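Local coordinates for protein siderophore biosynthesis lipase/esterase, putative (Aspergillus fumigatus, PDB 6GUP) that hydrolyses the ester bonds of the siderophore fusarinine C, but not those of triacetylfusarinine C, as a homodimeric alpha/beta-hydrolase of the fungal sidJ family, at residues K35-L40 with T65-F70; A160-P165 with G276-L281. All blocks are in the same frame, centred on the assembly; numbering follows the deposited sequence.

Interaction 1: K35-L40 with T65-F70; sequences KPHSLL and TEWSLF
Lys35 and Thr65 meet where two parallel strands begin: Lys35 NZ donates a hydrogen bond to Thr65 O (2.7 Å), from above the carbonyl plane, and a weak one to Trp67 O. Gln63 O also accepts from NZ. The bend at chi2 (-69°) brings CD beside the carbonyl oxygens of Thr65 and Trp67, and the extended end carries NZ on to them. Four backbone bonds follow: His37 N to Glu66 O, Ser68 N to His37 O, Leu39 N to Ser68 O at 3.1 Å and nearly straight (176°), and Phe70 N to Leu39 O at 2.8 Å. His37 CB sits over the face of the Trp67 six-membered ring, 3.4 Å from its centroid, a CH-pi contact, while His37 ND1 bonds to Lys116 N. The hydroxyls of Ser38 and Ser68 share the Lys104 ammonium, which also donates to Lys35 O; Glu27 is a second partner of Ser68. The Leu39 and Leu69 side chains lie side by side, CD2 to CD1 3.9 Å. Strands 37-42 and 67-72 with helix 55-61 form a beta-alpha-beta unit: this helix covers Leu39 and Leu69, helix 335-353 packs on Trp67, helix 86-108 lies against Ser38, Leu40 and Phe70, and strand 117-122 flanks 37-42.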
loop_
_atom_site.group_PDB
_atom_site.type_symbol
_atom_site.label_atom_id
_atom_site.label_comp_id
_atom_site.label_asym_id
_atom_site.label_seq_id
_atom_site.Cartn_x
_atom_site.Cartn_y
_atom_site.Cartn_z
ATOM N N LYS A 35 25.785 -2.786 -8.885
ATOM C CA LYS A 35 24.488 -2.533 -9.519
ATOM C C LYS A 35 24.342 -1.047 -9.843
ATOM O O LYS A 35 23.517 -0.362 -9.241
ATOM C CB LYS A 35 23.344 -2.943 -8.583
ATOM C CG LYS A 35 23.329 -4.395 -8.156
ATOM C CD LYS A 35 22.999 -5.330 -9.300
ATOM C CE LYS A 35 22.818 -6.736 -8.765
ATOM N NZ LYS A 35 22.628 -7.760 -9.826
ATOM N N PRO A 36 25.136 -0.534 -10.798
ATOM C CA PRO A 36 25.014 0.881 -11.171
ATOM C C PRO A 36 23.685 1.246 -11.856
ATOM O O PRO A 36 23.284 2.411 -11.821
ATOM C CB PRO A 36 26.198 1.099 -12.120
ATOM C CG PRO A 36 26.497 -0.248 -12.677
ATOM C CD PRO A 36 26.153 -1.235 -11.603
ATOM N N HIS A 37 23.015 0.256 -12.453
ATOM C CA HIS A 37 21.788 0.469 -13.225
ATOM C C HIS A 37 20.546 0.030 -12.446
ATOM O O HIS A 37 20.633 -0.803 -11.539
ATOM C CB HIS A 37 21.888 -0.288 -14.549
ATOM C CG HIS A 37 23.192 -0.087 -15.259
ATOM N ND1 HIS A 37 23.631 1.153 -15.664
ATOM C CD2 HIS A 37 24.155 -0.965 -15.627
ATOM C CE1 HIS A 37 24.807 1.034 -16.252
ATOM N NE2 HIS A 37 25.148 -0.242 -16.244
ATOM N N SER A 38 19.397 0.593 -12.822
ATOM C CA SER A 38 18.144 0.425 -12.078
ATOM C C SER A 38 16.943 0.215 -12.997
ATOM O O SER A 38 16.771 0.945 -13.972
ATOM C CB SER A 38 17.886 1.663 -11.218
ATOM O OG SER A 38 18.957 1.896 -10.323
ATOM N N LEU A 39 16.120 -0.783 -12.673
ATOM C CA LEU A 39 14.830 -1.001 -13.326
ATOM C C LEU A 39 13.720 -0.746 -12.306
ATOM O O LEU A 39 13.549 -1.530 -11.370
ATOM C CB LEU A 39 14.739 -2.433 -13.869
ATOM C CG LEU A 39 13.452 -2.837 -14.603
ATOM C CD1 LEU A 39 13.250 -1.999 -15.855
ATOM C CD2 LEU A 39 13.479 -4.315 -14.958
ATOM N N LEU A 40 12.985 0.354 -12.483
ATOM C CA LEU A 40 11.824 0.661 -11.643
ATOM C C LEU A 40 10.570 0.078 -12.289
ATOM O O LEU A 40 10.175 0.487 -13.383
ATOM C CB LEU A 40 11.664 2.170 -11.436
ATOM C CG LEU A 40 10.502 2.635 -10.540
ATOM C CD1 LEU A 40 10.549 2.002 -9.154
ATOM C CD2 LEU A 40 10.503 4.149 -10.423
ATOM N N THR A 65 23.445 -9.772 -13.359
ATOM C CA THR A 65 23.596 -8.553 -14.162
ATOM C C THR A 65 24.014 -7.345 -13.312
ATOM O O THR A 65 24.142 -7.450 -12.089
ATOM C CB THR A 65 22.282 -8.221 -14.913
ATOM O OG1 THR A 65 21.262 -7.851 -13.975
ATOM C CG2 THR A 65 21.801 -9.418 -15.737
ATOM N N GLU A 66 24.224 -6.209 -13.980
ATOM C CA GLU A 66 24.479 -4.918 -13.322
ATOM C C GLU A 66 23.195 -4.090 -13.074
ATOM O O GLU A 66 23.278 -2.899 -12.760
ATOM C CB GLU A 66 25.499 -4.108 -14.141
ATOM C CG GLU A 66 26.930 -4.614 -14.012
ATOM C CD GLU A 66 27.951 -3.640 -14.569
ATOM O OE1 GLU A 66 27.769 -3.171 -15.712
ATOM O OE2 GLU A 66 28.940 -3.346 -13.864
ATOM N N TRP A 67 22.025 -4.722 -13.206
ATOM C CA TRP A 67 20.731 -4.091 -12.933
ATOM C C TRP A 67 20.134 -4.635 -11.641
ATOM O O TRP A 67 20.167 -5.847 -11.408
ATOM C CB TRP A 67 19.753 -4.380 -14.071
ATOM C CG TRP A 67 20.171 -3.817 -15.383
ATOM C CD1 TRP A 67 21.025 -4.383 -16.284
ATOM C CD2 TRP A 67 19.750 -2.574 -15.952
ATOM N NE1 TRP A 67 21.166 -3.567 -17.379
ATOM C CE2 TRP A 67 20.396 -2.448 -17.202
ATOM C CE3 TRP A 67 18.891 -1.551 -15.526
ATOM C CZ2 TRP A 67 20.207 -1.339 -18.035
ATOM C CZ3 TRP A 67 18.705 -0.445 -16.356
ATOM C CH2 TRP A 67 19.363 -0.350 -17.596
ATOM N N SER A 68 19.596 -3.744 -10.807
ATOM C CA SER A 68 18.779 -4.141 -9.656
ATOM C C SER A 68 17.333 -3.700 -9.887
ATOM O O SER A 68 17.082 -2.614 -10.416
ATOM C CB SER A 68 19.330 -3.554 -8.352
ATOM O OG SER A 68 19.086 -2.164 -8.255
ATOM N N LEU A 69 16.396 -4.555 -9.486
ATOM C CA LEU A 69 14.968 -4.331 -9.699
ATOM C C LEU A 69 14.368 -3.578 -8.513
ATOM O O LEU A 69 14.623 -3.935 -7.364
ATOM C CB LEU A 69 14.256 -5.677 -9.873
ATOM C CG LEU A 69 12.736 -5.699 -10.061
ATOM C CD1 LEU A 69 12.325 -5.002 -11.347
ATOM C CD2 LEU A 69 12.239 -7.135 -10.055
ATOM N N PHE A 70 13.578 -2.544 -8.807
ATOM C CA PHE A 70 12.794 -1.819 -7.804
ATOM C C PHE A 70 11.306 -1.938 -8.106
ATOM O O PHE A 70 10.902 -1.944 -9.270
ATOM C CB PHE A 70 13.142 -0.331 -7.805
ATOM C CG PHE A 70 14.500 -0.011 -7.256
ATOM C CD1 PHE A 70 15.632 -0.165 -8.046
ATOM C CD2 PHE A 70 14.647 0.479 -5.962
ATOM C CE1 PHE A 70 16.889 0.145 -7.551
ATOM C CE2 PHE A 70 15.903 0.794 -5.462
ATOM C CZ PHE A 70 17.026 0.623 -6.256
#

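Interaction 2: A160-P165 with G276-L281; sequences AIMQAP and GKLMVL
Strands 160-163 and 278-281 run parallel, 13° apart in direction, and five backbone hydrogen bonds join the two segments: Ala160 N to Lys277 O at 3.2 Å, then Met279 N to Ala160 O, Met162 N to Met279 O, Leu281 N to Met162 O and, beyond the last strand residue, Ala164 N to Leu281 O at 2.9 Å. One face carries Ala160, Met162, Leu278 and Val280. There Leu278 CD1 is the shared apolar contact, 4.0 Å from Ala160 CB and 4.1 Å from Met162 CG, as the two longer side chains cross at a slant. The thioether of Met162 bends at chi3 (-72°), which sets its CE 3.8 Å from Val280 CG2. The other branch of that valine, CG1, lies anti to the backbone N (chi1 178°) and meets Pro165 CG at 3.7 Å, extending the apolar layer past the strand end. On the other face the side chains meet at longer range: Ile161 CG2 is 4.3 Å from Leu281 CD1, and Ile161 CG1 also approaches Met279 CE. Gln163 is the polar residue here. Its NE2 gives a hydrogen bond to a water at 2.7 Å, and that water donates to Leu281 O, which therefore accepts from both Ala164 N and the water. The amide is further held by His122 and Tyr54 at OE1 and by the His327 carbonyl at NE2, beside a probable Ser123-His327-Asp286 triad that the Ala164 side chain touches. Strand 159-163 lies between 117-122 and 278-283, and strand 320-322 follows at the sheet's end. Helix 125-134 packs on Ala160, Met162 and Pro165, helix 295-307 on Val280 and Pro165, and helix 335-353 on Ile161, Gln163 and Met279.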
loop_
_atom_site.group_PDB
_atom_site.type_symbol
_atom_site.label_atom_id
_atom_site.label_comp_id
_atom_site.label_asym_id
_atom_site.label_seq_id
_atom_site.Cartn_x
_atom_site.Cartn_y
_atom_site.Cartn_z
ATOM N N ALA A 160 12.118 2.689 -21.525
ATOM C CA ALA A 160 10.733 2.559 -21.083
ATOM C C ALA A 160 10.111 1.283 -21.645
ATOM O O ALA A 160 10.202 1.022 -22.844
ATOM C CB ALA A 160 9.925 3.775 -21.503
ATOM N N ILE A 161 9.497 0.489 -20.768
ATOM C CA ILE A 161 8.845 -0.763 -21.154
ATOM C C ILE A 161 7.388 -0.721 -20.687
ATOM O O ILE A 161 7.102 -0.265 -19.579
ATOM C CB ILE A 161 9.562 -2.001 -20.554
ATOM C CG1 ILE A 161 11.041 -2.035 -20.973
ATOM C CG2 ILE A 161 8.877 -3.294 -20.997
ATOM C CD1 ILE A 161 11.898 -2.978 -20.155
ATOM N N MET A 162 6.478 -1.192 -21.539
ATOM C CA MET A 162 5.065 -1.347 -21.184
ATOM C C MET A 162 4.641 -2.785 -21.459
ATOM O O MET A 162 4.632 -3.225 -22.609
ATOM C CB MET A 162 4.191 -0.375 -21.981
ATOM C CG MET A 162 4.571 1.087 -21.805
ATOM S SD MET A 162 3.251 2.239 -22.245
ATOM C CE MET A 162 3.220 2.093 -24.027
ATOM N N GLN A 163 4.307 -3.515 -20.397
ATOM C CA GLN A 163 3.918 -4.920 -20.492
ATOM C C GLN A 163 2.400 -5.037 -20.380
ATOM O O GLN A 163 1.819 -4.636 -19.371
ATOM C CB GLN A 163 4.606 -5.727 -19.389
ATOM C CG GLN A 163 4.419 -7.237 -19.489
ATOM C CD GLN A 163 3.153 -7.746 -18.816
ATOM O OE1 GLN A 163 2.798 -7.310 -17.723
ATOM N NE2 GLN A 163 2.474 -8.681 -19.467
ATOM N N ALA A 164 1.777 -5.591 -21.422
ATOM C CA ALA A 164 0.321 -5.727 -21.515
ATOM C C ALA A 164 -0.449 -4.417 -21.242
ATOM O O ALA A 164 -1.315 -4.381 -20.360
ATOM C CB ALA A 164 -0.159 -6.848 -20.597
ATOM N N PRO A 165 -0.123 -3.336 -21.985
ATOM C CA PRO A 165 -0.924 -2.111 -21.877
ATOM C C PRO A 165 -2.283 -2.312 -22.546
ATOM O O PRO A 165 -2.380 -2.322 -23.775
ATOM C CB PRO A 165 -0.080 -1.065 -22.612
ATOM C CG PRO A 165 0.733 -1.846 -23.578
ATOM C CD PRO A 165 0.993 -3.177 -22.938
ATOM N N GLY A 276 16.103 6.991 -25.226
ATOM C CA GLY A 276 16.219 5.550 -25.417
ATOM C C GLY A 276 15.011 5.021 -26.167
ATOM O O GLY A 276 14.334 5.777 -26.870
ATOM N N LYS A 277 14.727 3.731 -25.996
ATOM C CA LYS A 277 13.674 3.053 -26.756
ATOM C C LYS A 277 12.432 2.767 -25.914
ATOM O O LYS A 277 12.533 2.548 -24.706
ATOM C CB LYS A 277 14.204 1.736 -27.340
ATOM C CG LYS A 277 15.547 1.838 -28.058
ATOM C CD LYS A 277 15.446 2.585 -29.382
ATOM C CE LYS A 277 15.203 1.638 -30.544
ATOM N NZ LYS A 277 14.595 2.336 -31.709
ATOM N N LEU A 278 11.266 2.783 -26.564
ATOM C CA LEU A 278 10.013 2.322 -25.961
ATOM C C LEU A 278 9.713 0.914 -26.464
ATOM O O LEU A 278 9.446 0.730 -27.656
ATOM C CB LEU A 278 8.850 3.257 -26.317
ATOM C CG LEU A 278 7.448 2.822 -25.859
ATOM C CD1 LEU A 278 7.358 2.737 -24.340
ATOM C CD2 LEU A 278 6.389 3.764 -26.405
ATOM N N MET A 279 9.755 -0.071 -25.565
ATOM C CA MET A 279 9.380 -1.446 -25.902
ATOM C C MET A 279 8.016 -1.802 -25.316
ATOM O O MET A 279 7.824 -1.739 -24.102
ATOM C CB MET A 279 10.430 -2.448 -25.417
ATOM C CG MET A 279 10.201 -3.858 -25.951
ATOM S SD MET A 279 11.582 -4.984 -25.692
ATOM C CE MET A 279 11.538 -5.156 -23.910
ATOM N N VAL A 280 7.079 -2.173 -26.186
ATOM C CA VAL A 280 5.764 -2.667 -25.778
ATOM C C VAL A 280 5.732 -4.190 -25.933
ATOM O O VAL A 280 6.056 -4.714 -26.999
ATOM C CB VAL A 280 4.637 -2.019 -26.611
ATOM C CG1 VAL A 280 3.270 -2.566 -26.214
ATOM C CG2 VAL A 280 4.662 -0.506 -26.438
ATOM N N LEU A 281 5.342 -4.883 -24.864
ATOM C CA LEU A 281 5.223 -6.341 -24.862
ATOM C C LEU A 281 3.766 -6.747 -24.667
ATOM O O LEU A 281 3.277 -6.815 -23.535
ATOM C CB LEU A 281 6.095 -6.949 -23.757
ATOM C CG LEU A 281 7.601 -6.689 -23.822
ATOM C CD1 LEU A 281 8.280 -7.268 -22.592
ATOM C CD2 LEU A 281 8.218 -7.264 -25.088
HETATM O O HOH W 1 2.999 -9.332 -22.073
#

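Both contacts are parallel strand pairings in one mixed sheet of the alpha/beta-hydrolase fold. From the N terminus, interaction 1 closes a short loop of 24 residues that contains helix 55-61, and is complete before interaction 2 begins. Strand 117-122 then enters the sheet between strands 37-42 and 159-163, bridging the two pairs. Interaction 2 closes a much longer excursion of 110 residues, rich in helix, before strand 278-283 joins 159-163. The contacts therefore stand in series, neither nested nor crossed, with centres about 17 Å apart. Helix 335-353, close to the C terminus, touches side chains of both.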